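Long-range contacts in retinol dehydratase (Spodoptera frugiperda, PDB 1X8L), which probably acts as a sulfotransferase-type enzyme that dehydrates retinol, binding retinoids beside an adenosine nucleotide cofactor: residues L82-E87 and K158-T163; L90-A95 and Q276-H281; Y103-G108 and K162-L167. The protein carries 2 engineered substitutions. All coordinates share one frame; numbering follows the deposited sequence.

Interaction 1 (L82-E87 and K158-T163); sequences LVWLIE and KRFVKT. With OXR (4-oxoretinol), chain E.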
loop_
_atom_site.group_PDB
_atom_site.type_symbol
_atom_site.label_atom_id
_atom_site.label_comp_id
_atom_site.label_asym_id
_atom_site.label_seq_id
_atom_site.Cartn_x
_atom_site.Cartn_y
_atom_site.Cartn_z
ATOM N N LEU A 82 20.235 25.241 -25.024
ATOM C CA LEU A 82 21.320 25.104 -25.980
ATOM C C LEU A 82 20.784 25.243 -27.396
ATOM O O LEU A 82 21.299 26.021 -28.183
ATOM C CB LEU A 82 22.022 23.748 -25.804
ATOM C CG LEU A 82 23.031 23.628 -24.643
ATOM C CD1 LEU A 82 23.633 22.235 -24.602
ATOM C CD2 LEU A 82 24.127 24.701 -24.702
ATOM N N VAL A 83 19.732 24.479 -27.692
ATOM C CA VAL A 83 19.113 24.457 -29.001
ATOM C C VAL A 83 18.505 25.818 -29.329
ATOM O O VAL A 83 18.666 26.309 -30.433
ATOM C CB VAL A 83 18.044 23.352 -29.072
ATOM C CG1 VAL A 83 17.128 23.510 -30.271
ATOM C CG2 VAL A 83 18.697 21.962 -29.064
ATOM N N TRP A 84 17.853 26.447 -28.361
ATOM C CA TRP A 84 17.267 27.770 -28.611
ATOM C C TRP A 84 18.314 28.820 -28.962
ATOM O O TRP A 84 18.163 29.535 -29.942
ATOM C CB TRP A 84 16.443 28.265 -27.441
ATOM C CG TRP A 84 15.499 29.308 -27.861
ATOM C CD1 TRP A 84 14.254 29.115 -28.330
ATOM C CD2 TRP A 84 15.737 30.731 -27.902
ATOM N NE1 TRP A 84 13.674 30.315 -28.641
ATOM C CE2 TRP A 84 14.561 31.329 -28.377
ATOM C CE3 TRP A 84 16.820 31.553 -27.559
ATOM C CZ2 TRP A 84 14.425 32.714 -28.537
ATOM C CZ3 TRP A 84 16.682 32.944 -27.706
ATOM C CH2 TRP A 84 15.494 33.502 -28.194
ATOM N N LEU A 85 19.355 28.914 -28.140
ATOM C CA LEU A 85 20.443 29.844 -28.364
ATOM C C LEU A 85 21.143 29.594 -29.683
ATOM O O LEU A 85 21.402 30.533 -30.433
ATOM C CB LEU A 85 21.475 29.733 -27.242
ATOM C CG LEU A 85 21.060 30.484 -25.994
ATOM C CD1 LEU A 85 22.022 30.197 -24.813
ATOM C CD2 LEU A 85 20.936 31.982 -26.265
ATOM N N ILE A 86 21.447 28.329 -29.971
ATOM C CA ILE A 86 22.138 27.979 -31.224
ATOM C C ILE A 86 21.331 28.356 -32.458
ATOM O O ILE A 86 21.880 28.896 -33.424
ATOM C CB ILE A 86 22.500 26.466 -31.239
ATOM C CG1 ILE A 86 23.659 26.216 -30.283
ATOM C CG2 ILE A 86 22.817 25.988 -32.653
ATOM C CD1 ILE A 86 23.961 24.787 -30.061
ATOM N N GLU A 87 20.037 28.031 -32.438
ATOM C CA GLU A 87 19.121 28.427 -33.518
ATOM C C GLU A 87 18.922 29.968 -33.626
ATOM O O GLU A 87 18.665 30.477 -34.700
ATOM C CB GLU A 87 17.762 27.730 -33.375
ATOM C CG GLU A 87 17.760 26.265 -33.740
ATOM C CD GLU A 87 18.206 26.037 -35.166
ATOM O OE1 GLU A 87 17.391 26.190 -36.085
ATOM O OE2 GLU A 87 19.396 25.769 -35.361
ATOM N N LYS A 158 9.439 30.191 -35.960
ATOM C CA LYS A 158 9.978 28.861 -35.727
ATOM C C LYS A 158 9.409 28.289 -34.428
ATOM O O LYS A 158 9.472 28.931 -33.375
ATOM C CB LYS A 158 11.504 28.875 -35.617
ATOM C CG LYS A 158 12.116 27.512 -35.276
ATOM C CD LYS A 158 13.639 27.543 -35.219
ATOM C CE LYS A 158 14.279 27.003 -36.508
ATOM N NZ LYS A 158 14.513 25.511 -36.512
ATOM N N ARG A 159 8.894 27.074 -34.513
ATOM C CA ARG A 159 8.304 26.395 -33.376
ATOM C C ARG A 159 9.354 25.537 -32.677
ATOM O O ARG A 159 9.964 24.641 -33.305
ATOM C CB ARG A 159 7.144 25.514 -33.827
ATOM C CG ARG A 159 5.945 26.267 -34.406
ATOM C CD ARG A 159 4.644 25.431 -34.417
ATOM N NE ARG A 159 4.789 24.203 -35.184
ATOM C CZ ARG A 159 3.766 23.421 -35.564
ATOM N NH1 ARG A 159 2.512 23.718 -35.233
ATOM N NH2 ARG A 159 4.001 22.325 -36.282
ATOM N N PHE A 160 9.545 25.809 -31.388
ATOM C CA PHE A 160 10.409 25.020 -30.515
ATOM C C PHE A 160 9.534 24.165 -29.608
ATOM O O PHE A 160 8.770 24.703 -28.826
ATOM C CB PHE A 160 11.297 25.949 -29.670
ATOM C CG PHE A 160 12.361 26.662 -30.468
ATOM C CD1 PHE A 160 12.084 27.873 -31.100
ATOM C CD2 PHE A 160 13.616 26.113 -30.606
ATOM C CE1 PHE A 160 13.061 28.511 -31.836
ATOM C CE2 PHE A 160 14.605 26.754 -31.330
ATOM C CZ PHE A 160 14.317 27.948 -31.962
ATOM N N VAL A 161 9.620 22.847 -29.719
ATOM C CA VAL A 161 8.690 21.993 -28.994
ATOM C C VAL A 161 9.384 21.153 -27.930
ATOM O O VAL A 161 10.418 20.578 -28.205
ATOM C CB VAL A 161 7.912 21.065 -29.957
ATOM C CG1 VAL A 161 6.825 20.320 -29.221
ATOM C CG2 VAL A 161 7.326 21.873 -31.093
ATOM N N LYS A 162 8.781 21.079 -26.736
ATOM C CA LYS A 162 9.211 20.178 -25.655
ATOM C C LYS A 162 8.166 19.113 -25.372
ATOM O O LYS A 162 6.987 19.416 -25.206
ATOM C CB LYS A 162 9.463 20.976 -24.356
ATOM C CG LYS A 162 9.685 20.134 -23.063
ATOM C CD LYS A 162 9.452 21.007 -21.821
ATOM C CE LYS A 162 9.324 20.192 -20.567
ATOM N NZ LYS A 162 9.487 21.043 -19.372
ATOM N N THR A 163 8.599 17.860 -25.278
ATOM C CA THR A 163 7.683 16.773 -24.971
ATOM C C THR A 163 8.374 15.627 -24.230
ATOM O O THR A 163 9.498 15.299 -24.482
ATOM C CB THR A 163 7.018 16.285 -26.275
ATOM O OG1 THR A 163 5.962 15.373 -25.992
ATOM C CG2 THR A 163 7.986 15.490 -27.123
HETATM O O2 OXR E . -0.866 20.553 -8.546
HETATM C C4 OXR E . -0.982 21.286 -9.513
HETATM C C3 OXR E . -2.247 22.076 -9.589
HETATM C C2 OXR E . -2.381 22.981 -10.798
HETATM C C1 OXR E . -1.263 23.032 -11.851
HETATM C C17 OXR E . -0.758 24.476 -11.922
HETATM C C16 OXR E . -1.838 22.566 -13.202
HETATM C C5 OXR E . 0.063 21.356 -10.529
HETATM C C18 OXR E . 1.251 20.482 -10.265
HETATM C C6 OXR E . -0.046 22.151 -11.619
HETATM C C7 OXR E . 0.962 22.307 -12.717
HETATM C C8 OXR E . 2.061 21.595 -12.945
HETATM C C9 OXR E . 2.975 21.880 -14.085
HETATM C C19 OXR E . 2.793 23.002 -15.084
HETATM C C10 OXR E . 4.043 21.075 -14.148
HETATM C C11 OXR E . 5.097 21.198 -15.128
HETATM C C12 OXR E . 6.149 20.404 -14.945
HETATM C C13 OXR E . 7.302 20.421 -15.850
HETATM C C20 OXR E . 7.477 21.523 -16.865
HETATM C C14 OXR E . 8.206 19.439 -15.737
HETATM C C15 OXR E . 9.437 19.341 -16.637
HETATM O O1 OXR E . 9.139 18.890 -17.957
#
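Phe160 is met by Trp84 over one face of its ring and by Glu87, whose aliphatic root CB lies at the ring's edge. This is a helix laid on a parallel sheet: residues 82-87 of helix 76-87 run nearly antiparallel to strand 160-163 in the P-loop-type α/β fold of the sulfotransferase family. The phenyl ring of Phe160 points from the strand toward the helix. Trp84 CD1 stands 3.5 Å above the plane of the Phe160 ring and over its centre, almost equally far from all six ring carbons. Its neighbour Trp84 NE1 comes 3.7 Å from Phe160 CE1. The two ring planes are inclined by 46°, neither stacked nor perpendicular. Trp84 can lean over the ring because its CG is turned anti to the backbone N (chi1 -160°), swinging the pyrrole side of the indole toward the strand. In the plane of the phenyl ring, Glu87 CB touches Phe160 CZ at 3.7 Å. Val83 CG1 lies 4.2 Å from Phe160 CE2, a looser apolar touch.

Beyond the rings the contact turns polar. The chain of Lys158 folds over at its last two torsions and forms a salt bridge with Glu87. The lysine has a second partner in the carbonyl of Thr64, so its ammonium group has two partners, Glu87 OE1 and Thr64 O. Around this first shell, Arg102 makes a cation-pi contact with Trp84, the Tyr103 ring meets Phe160, and Val66 of strand 66-70 packs against both Val83 and Phe160. At the outer end of the contact, Lys158 NZ approaches Glu87 OE1 at 3.0 Å from the anti side, 25° out of the carboxylate plane.

Interaction 2 (L90-A95 and Q276-H281); sequences LNFEAA and QRLSEH. Engineered in segment 276-281: Ser279 (natural residue Cys).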
loop_
_atom_site.group_PDB
_atom_site.type_symbol
_atom_site.label_atom_id
_atom_site.label_comp_id
_atom_site.label_asym_id
_atom_site.label_seq_id
_atom_site.Cartn_x
_atom_site.Cartn_y
_atom_site.Cartn_z
ATOM N N LEU A 90 23.131 32.787 -30.999
ATOM C CA LEU A 90 23.621 33.087 -29.661
ATOM C C LEU A 90 23.102 34.415 -29.094
ATOM O O LEU A 90 23.830 35.127 -28.415
ATOM C CB LEU A 90 25.161 33.042 -29.631
ATOM C CG LEU A 90 25.934 31.750 -29.988
ATOM C CD1 LEU A 90 27.018 31.450 -28.940
ATOM C CD2 LEU A 90 25.074 30.531 -30.183
ATOM N N ASN A 91 21.834 34.737 -29.352
ATOM C CA ASN A 91 21.223 35.975 -28.838
ATOM C C ASN A 91 20.823 35.813 -27.363
ATOM O O ASN A 91 19.673 35.481 -27.045
ATOM C CB ASN A 91 20.019 36.376 -29.699
ATOM C CG ASN A 91 19.556 37.786 -29.430
ATOM O OD1 ASN A 91 19.622 38.274 -28.300
ATOM N ND2 ASN A 91 19.111 38.467 -30.480
ATOM N N PHE A 92 21.787 36.030 -26.467
ATOM C CA PHE A 92 21.598 35.769 -25.035
ATOM C C PHE A 92 20.542 36.679 -24.401
ATOM O O PHE A 92 19.853 36.277 -23.452
ATOM C CB PHE A 92 22.921 35.928 -24.287
ATOM C CG PHE A 92 23.889 34.825 -24.554
ATOM C CD1 PHE A 92 24.791 34.913 -25.604
ATOM C CD2 PHE A 92 23.894 33.691 -23.765
ATOM C CE1 PHE A 92 25.680 33.877 -25.859
ATOM C CE2 PHE A 92 24.784 32.654 -24.024
ATOM C CZ PHE A 92 25.676 32.750 -25.066
ATOM N N GLU A 93 20.425 37.892 -24.942
ATOM C CA GLU A 93 19.448 38.883 -24.493
ATOM C C GLU A 93 18.027 38.344 -24.704
ATOM O O GLU A 93 17.251 38.203 -23.752
ATOM C CB GLU A 93 19.670 40.204 -25.253
ATOM C CG GLU A 93 19.516 41.473 -24.435
ATOM C CD GLU A 93 20.111 41.368 -23.046
ATOM O OE1 GLU A 93 21.307 40.981 -22.910
ATOM O OE2 GLU A 93 19.367 41.669 -22.092
ATOM N N ALA A 94 17.727 37.982 -25.947
ATOM C CA ALA A 94 16.469 37.349 -26.306
ATOM C C ALA A 94 16.113 36.088 -25.482
ATOM O O ALA A 94 14.938 35.808 -25.282
ATOM C CB ALA A 94 16.478 37.024 -27.768
ATOM N N ALA A 95 17.119 35.351 -25.005
ATOM C CA ALA A 95 16.902 34.112 -24.230
ATOM C C ALA A 95 16.578 34.341 -22.748
ATOM O O ALA A 95 16.317 33.378 -22.022
ATOM C CB ALA A 95 18.115 33.208 -24.343
ATOM N N GLN A 276 32.520 27.990 -25.808
ATOM C CA GLN A 276 32.930 28.255 -24.416
ATOM C C GLN A 276 31.911 29.106 -23.659
ATOM O O GLN A 276 31.590 28.802 -22.516
ATOM C CB GLN A 276 34.311 28.937 -24.335
ATOM C CG GLN A 276 35.510 27.986 -24.267
ATOM C CD GLN A 276 35.139 26.514 -24.137
ATOM O OE1 GLN A 276 35.025 25.994 -23.023
ATOM N NE2 GLN A 276 34.962 25.839 -25.274
ATOM N N ARG A 277 31.443 30.169 -24.312
ATOM C CA ARG A 277 30.396 31.054 -23.818
ATOM C C ARG A 277 29.092 30.309 -23.551
ATOM O O ARG A 277 28.428 30.553 -22.545
ATOM C CB ARG A 277 30.128 32.142 -24.864
ATOM C CG ARG A 277 29.723 33.508 -24.335
ATOM C CD ARG A 277 30.072 34.647 -25.319
ATOM N NE ARG A 277 28.975 35.614 -25.463
ATOM C CZ ARG A 277 28.286 35.869 -26.587
ATOM N NH1 ARG A 277 28.544 35.234 -27.736
ATOM N NH2 ARG A 277 27.308 36.773 -26.548
ATOM N N LEU A 278 28.718 29.430 -24.480
ATOM C CA LEU A 278 27.556 28.558 -24.311
ATOM C C LEU A 278 27.725 27.654 -23.108
ATOM O O LEU A 278 26.796 27.488 -22.314
ATOM C CB LEU A 278 27.312 27.698 -25.557
ATOM C CG LEU A 278 26.534 28.364 -26.681
ATOM C CD1 LEU A 278 26.365 27.376 -27.815
ATOM C CD2 LEU A 278 25.177 28.886 -26.170
ATOM N N SER A 279 28.932 27.102 -22.991
ATOM C CA SER A 279 29.324 26.213 -21.902
ATOM C C SER A 279 29.334 26.930 -20.546
ATOM O O SER A 279 28.859 26.394 -19.564
ATOM C CB SER A 279 30.708 25.612 -22.209
ATOM O OG SER A 279 31.376 25.171 -21.035
ATOM N N GLU A 280 29.832 28.161 -20.505
ATOM C CA GLU A 280 29.804 28.937 -19.277
ATOM C C GLU A 280 28.351 29.184 -18.880
ATOM O O GLU A 280 28.037 29.137 -17.702
ATOM C CB GLU A 280 30.561 30.272 -19.423
ATOM C CG GLU A 280 32.085 30.158 -19.302
ATOM C CD GLU A 280 32.854 31.144 -20.199
ATOM O OE1 GLU A 280 32.221 31.981 -20.876
ATOM O OE2 GLU A 280 34.105 31.074 -20.241
ATOM N N HIS A 281 27.487 29.438 -19.875
ATOM C CA HIS A 281 26.077 29.755 -19.662
ATOM C C HIS A 281 25.341 28.567 -19.033
ATOM O O HIS A 281 24.443 28.794 -18.235
ATOM C CB HIS A 281 25.415 30.195 -20.988
ATOM C CG HIS A 281 23.957 30.570 -20.879
ATOM N ND1 HIS A 281 23.523 31.734 -20.267
ATOM C CD2 HIS A 281 22.843 29.963 -21.356
ATOM C CE1 HIS A 281 22.202 31.801 -20.338
ATOM N NE2 HIS A 281 21.764 30.736 -20.989
#
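Phe92 pushes its ring at residues 276-281 of helix 272-281 and is met there by three side chains, Arg277, Leu278 and His281. The edge of Phe92 is presented to the face of His281 in a T-shaped pair, with centroids of the Phe92 and His281 rings 5.3 Å apart and planes at 75°. Phe92 CE2 does the touching, 3.9 Å from His281 CG and displaced toward the rim of the imidazole. With CG of His281 anti to its backbone N (chi1 -179°), the imidazole projects alongside the phenyl ring and offers it this face. At the far end of the phenyl ring, Phe92 CZ meets Leu278 CD2 at 4.0 Å. Leu90 and Leu278 form the buried side of the contact, Leu90 CD1 resting 3.9 Å from Leu278 CG as the two leucines cross at about a right angle.

The solvent side is built differently, although the closest atoms of the contact are found there. Arg277 is exposed, and one face of its guanidinium is turned to the CD1-CE1 side of the Phe92 ring: Phe92 CE1 lies over the centre of that face, 3.4 Å from Arg277 CZ. The two planes are 54° apart, so the groups meet obliquely rather than stacking. Nearby, the loop is shaped by an Asx motif in which Asn91 OD1 accepts from Ala94 N at 3.0 Å, on the side turned away from the helix.

The contact joins the loop after helix 76-87 to helix 272-281. His281 NE2 is hydrogen-bonded to Glu81 of helix 76-87, Ala95 packs on Trp84 and Leu85 of that same helix, and Leu278 also rests on Ile259 of helix 255-265.

Interaction 3 (Y103-G108 and K162-L167); sequences YIYLDG and KTHLPL. With OXR (4-oxoretinol), chain E.
Lys162 is paired with Tyr105 in a parallel beta bridge, where the short edge strand 104-105 joins strand 160-163 in the five-stranded parallel sheet of the sulfotransferase fold. Both backbone polar atoms of the lysine are used: Lys162 N donates to Ile104 O at 2.8 Å, and Lys162 O accepts from Leu106 N, also at 2.8 Å.

Past the bridge the strand 104-105 turns through a type I beta turn, Tyr105 to Gly108, which delivers the carboxylate of Asp107 to segment 162-167. CG of Asp107 sits in the crowded position between backbone N and carbonyl carbon (chi1 52°), directing OD1 at two donors. Thr163 OG1 gives to Asp107 OD1 at 2.6 Å from above the carboxylate plane, and His164 N reaches the same Asp107 OD1 at 2.9 Å on the syn side; both come from one face of that plane. The threonine hydroxyl also accepts, taking Leu165 N onto Thr163 OG1 at 3.1 Å in an ST turn. Apolar cover comes from Leu165, which packs against Leu106 and the CB of Asp107.

The same pairing lines the retinoid pocket. The Tyr105 ring is held between Gly108 CA on one face and Lys162 CE on the other, a CH-pi contact extended by a cation-pi contact from NZ, 18° off the ring normal. The extended lysine chain carries Lys162 NZ to 2.6 Å from O1 of 4-oxoretinol, to which it donates. His164 ND1 is hydrogen-bonded to the carbonyl of Ser70, and His164 NE2 is hydrogen-bonded to O1 of 4-oxoretinol at 2.9 Å, in the plane of the imidazole. Tyr105 OH completes the group with a weak hydrogen bond from the ligand O1, at 3.5 Å.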
loop_
_atom_site.group_PDB
_atom_site.type_symbol
_atom_site.label_atom_id
_atom_site.label_comp_id
_atom_site.label_asym_id
_atom_site.label_seq_id
_atom_site.Cartn_x
_atom_site.Cartn_y
_atom_site.Cartn_z
ATOM N N TYR A 103 9.253 27.649 -25.624
ATOM C CA TYR A 103 8.904 26.317 -26.076
ATOM C C TYR A 103 7.464 26.047 -25.764
ATOM O O TYR A 103 6.934 26.497 -24.744
ATOM C CB TYR A 103 9.724 25.257 -25.323
ATOM C CG TYR A 103 11.083 25.037 -25.889
ATOM C CD1 TYR A 103 12.068 26.000 -25.725
ATOM C CD2 TYR A 103 11.400 23.854 -26.592
ATOM C CE1 TYR A 103 13.324 25.829 -26.271
ATOM C CE2 TYR A 103 12.676 23.657 -27.124
ATOM C CZ TYR A 103 13.641 24.661 -26.956
ATOM O OH TYR A 103 14.926 24.549 -27.475
ATOM N N ILE A 104 6.847 25.260 -26.628
ATOM C CA ILE A 104 5.556 24.717 -26.361
ATOM C C ILE A 104 5.765 23.360 -25.701
ATOM O O ILE A 104 6.488 22.536 -26.238
ATOM C CB ILE A 104 4.763 24.532 -27.668
ATOM C CG1 ILE A 104 4.695 25.864 -28.450
ATOM C CG2 ILE A 104 3.371 23.936 -27.357
ATOM C CD1 ILE A 104 3.488 26.716 -28.129
ATOM N N TYR A 105 5.097 23.134 -24.572
ATOM C CA TYR A 105 5.177 21.887 -23.831
ATOM C C TYR A 105 4.027 21.021 -24.301
ATOM O O TYR A 105 2.915 21.162 -23.824
ATOM C CB TYR A 105 5.094 22.156 -22.311
ATOM C CG TYR A 105 5.327 20.954 -21.383
ATOM C CD1 TYR A 105 5.331 21.133 -20.012
ATOM C CD2 TYR A 105 5.551 19.651 -21.869
ATOM C CE1 TYR A 105 5.530 20.077 -19.152
ATOM C CE2 TYR A 105 5.735 18.576 -21.001
ATOM C CZ TYR A 105 5.721 18.803 -19.641
ATOM O OH TYR A 105 5.939 17.788 -18.729
ATOM N N LEU A 106 4.301 20.140 -25.269
ATOM C CA LEU A 106 3.237 19.413 -25.978
ATOM C C LEU A 106 2.299 18.647 -25.042
ATOM O O LEU A 106 1.090 18.683 -25.230
ATOM C CB LEU A 106 3.845 18.462 -27.016
ATOM C CG LEU A 106 2.904 17.632 -27.904
ATOM C CD1 LEU A 106 1.891 18.507 -28.649
ATOM C CD2 LEU A 106 3.711 16.775 -28.878
ATOM N N ASP A 107 2.863 17.982 -24.027
ATOM C CA ASP A 107 2.111 17.085 -23.147
ATOM C C ASP A 107 1.955 17.621 -21.717
ATOM O O ASP A 107 1.561 16.879 -20.818
ATOM C CB ASP A 107 2.713 15.649 -23.141
ATOM C CG ASP A 107 4.216 15.624 -22.857
ATOM O OD1 ASP A 107 5.004 16.220 -23.671
ATOM O OD2 ASP A 107 4.714 15.015 -21.875
ATOM N N GLY A 108 2.206 18.912 -21.517
ATOM C CA GLY A 108 2.079 19.548 -20.200
ATOM C C GLY A 108 0.665 19.591 -19.643
ATOM O O GLY A 108 0.454 19.501 -18.437
ATOM N N LYS A 162 8.781 21.079 -26.736
ATOM C CA LYS A 162 9.211 20.178 -25.655
ATOM C C LYS A 162 8.166 19.113 -25.372
ATOM O O LYS A 162 6.987 19.416 -25.206
ATOM C CB LYS A 162 9.463 20.976 -24.356
ATOM C CG LYS A 162 9.685 20.134 -23.063
ATOM C CD LYS A 162 9.452 21.007 -21.821
ATOM C CE LYS A 162 9.324 20.192 -20.567
ATOM N NZ LYS A 162 9.487 21.043 -19.372
ATOM N N THR A 163 8.599 17.860 -25.278
ATOM C CA THR A 163 7.683 16.773 -24.971
ATOM C C THR A 163 8.374 15.627 -24.230
ATOM O O THR A 163 9.498 15.299 -24.482
ATOM C CB THR A 163 7.018 16.285 -26.275
ATOM O OG1 THR A 163 5.962 15.373 -25.992
ATOM C CG2 THR A 163 7.986 15.490 -27.123
ATOM N N HIS A 164 7.670 15.022 -23.305
ATOM C CA HIS A 164 8.075 13.744 -22.767
ATOM C C HIS A 164 7.335 12.552 -23.399
ATOM O O HIS A 164 7.421 11.449 -22.907
ATOM C CB HIS A 164 7.898 13.779 -21.254
ATOM C CG HIS A 164 8.723 14.844 -20.632
ATOM N ND1 HIS A 164 10.086 14.933 -20.845
ATOM C CD2 HIS A 164 8.380 15.915 -19.881
ATOM C CE1 HIS A 164 10.543 15.998 -20.216
ATOM N NE2 HIS A 164 9.536 16.599 -19.610
ATOM N N LEU A 165 6.630 12.784 -24.494
ATOM C CA LEU A 165 5.915 11.699 -25.160
ATOM C C LEU A 165 6.860 10.782 -25.925
ATOM O O LEU A 165 7.813 11.260 -26.578
ATOM C CB LEU A 165 4.894 12.268 -26.153
ATOM C CG LEU A 165 3.764 13.113 -25.610
ATOM C CD1 LEU A 165 3.007 13.703 -26.779
ATOM C CD2 LEU A 165 2.862 12.281 -24.751
ATOM N N PRO A 166 6.613 9.481 -25.868
ATOM C CA PRO A 166 7.351 8.548 -26.723
ATOM C C PRO A 166 7.004 8.717 -28.197
ATOM O O PRO A 166 5.919 9.242 -28.575
ATOM C CB PRO A 166 6.900 7.174 -26.216
ATOM C CG PRO A 166 5.603 7.393 -25.556
ATOM C CD PRO A 166 5.615 8.779 -25.030
ATOM N N LEU A 167 7.931 8.273 -29.043
ATOM C CA LEU A 167 7.811 8.476 -30.479
ATOM C C LEU A 167 6.541 7.829 -31.022
ATOM O O LEU A 167 5.902 8.349 -31.903
ATOM C CB LEU A 167 9.029 7.945 -31.210
ATOM C CG LEU A 167 10.278 8.822 -31.136
ATOM C CD1 LEU A 167 11.416 8.066 -31.834
ATOM C CD2 LEU A 167 10.035 10.192 -31.804
HETATM O O2 OXR E . -0.866 20.553 -8.546
HETATM C C4 OXR E . -0.982 21.286 -9.513
HETATM C C3 OXR E . -2.247 22.076 -9.589
HETATM C C2 OXR E . -2.381 22.981 -10.798
HETATM C C1 OXR E . -1.263 23.032 -11.851
HETATM C C17 OXR E . -0.758 24.476 -11.922
HETATM C C16 OXR E . -1.838 22.566 -13.202
HETATM C C5 OXR E . 0.063 21.356 -10.529
HETATM C C18 OXR E . 1.251 20.482 -10.265
HETATM C C6 OXR E . -0.046 22.151 -11.619
HETATM C C7 OXR E . 0.962 22.307 -12.717
HETATM C C8 OXR E . 2.061 21.595 -12.945
HETATM C C9 OXR E . 2.975 21.880 -14.085
HETATM C C19 OXR E . 2.793 23.002 -15.084
HETATM C C10 OXR E . 4.043 21.075 -14.148
HETATM C C11 OXR E . 5.097 21.198 -15.128
HETATM C C12 OXR E . 6.149 20.404 -14.945
HETATM C C13 OXR E . 7.302 20.421 -15.850
HETATM C C20 OXR E . 7.477 21.523 -16.865
HETATM C C14 OXR E . 8.206 19.439 -15.737
HETATM C C15 OXR E . 9.437 19.341 -16.637
HETATM O O1 OXR E . 9.139 18.890 -17.957
#

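Following the chain from the N terminus, helix 76-87 supplies the first half of interaction 1, and the turn after it leads into the loop 90-95 of interaction 2. The chain then enters strand 104-105, where interaction 3 begins. On its return at 158-167 it closes interactions 1 and 3 on one continuous run, sharing Lys162 and Thr163. Interaction 2 closes last, when helix 272-281 comes back to the loop. Interaction 3 is nested within the loop that interaction 2 closes, whereas interactions 1 and 2 cross. Together they tie helix 76-87 to the parallel sheet it packs on, the sheet's edge strand to its neighbour, and helix 272-281 to the loop that follows helix 76-87.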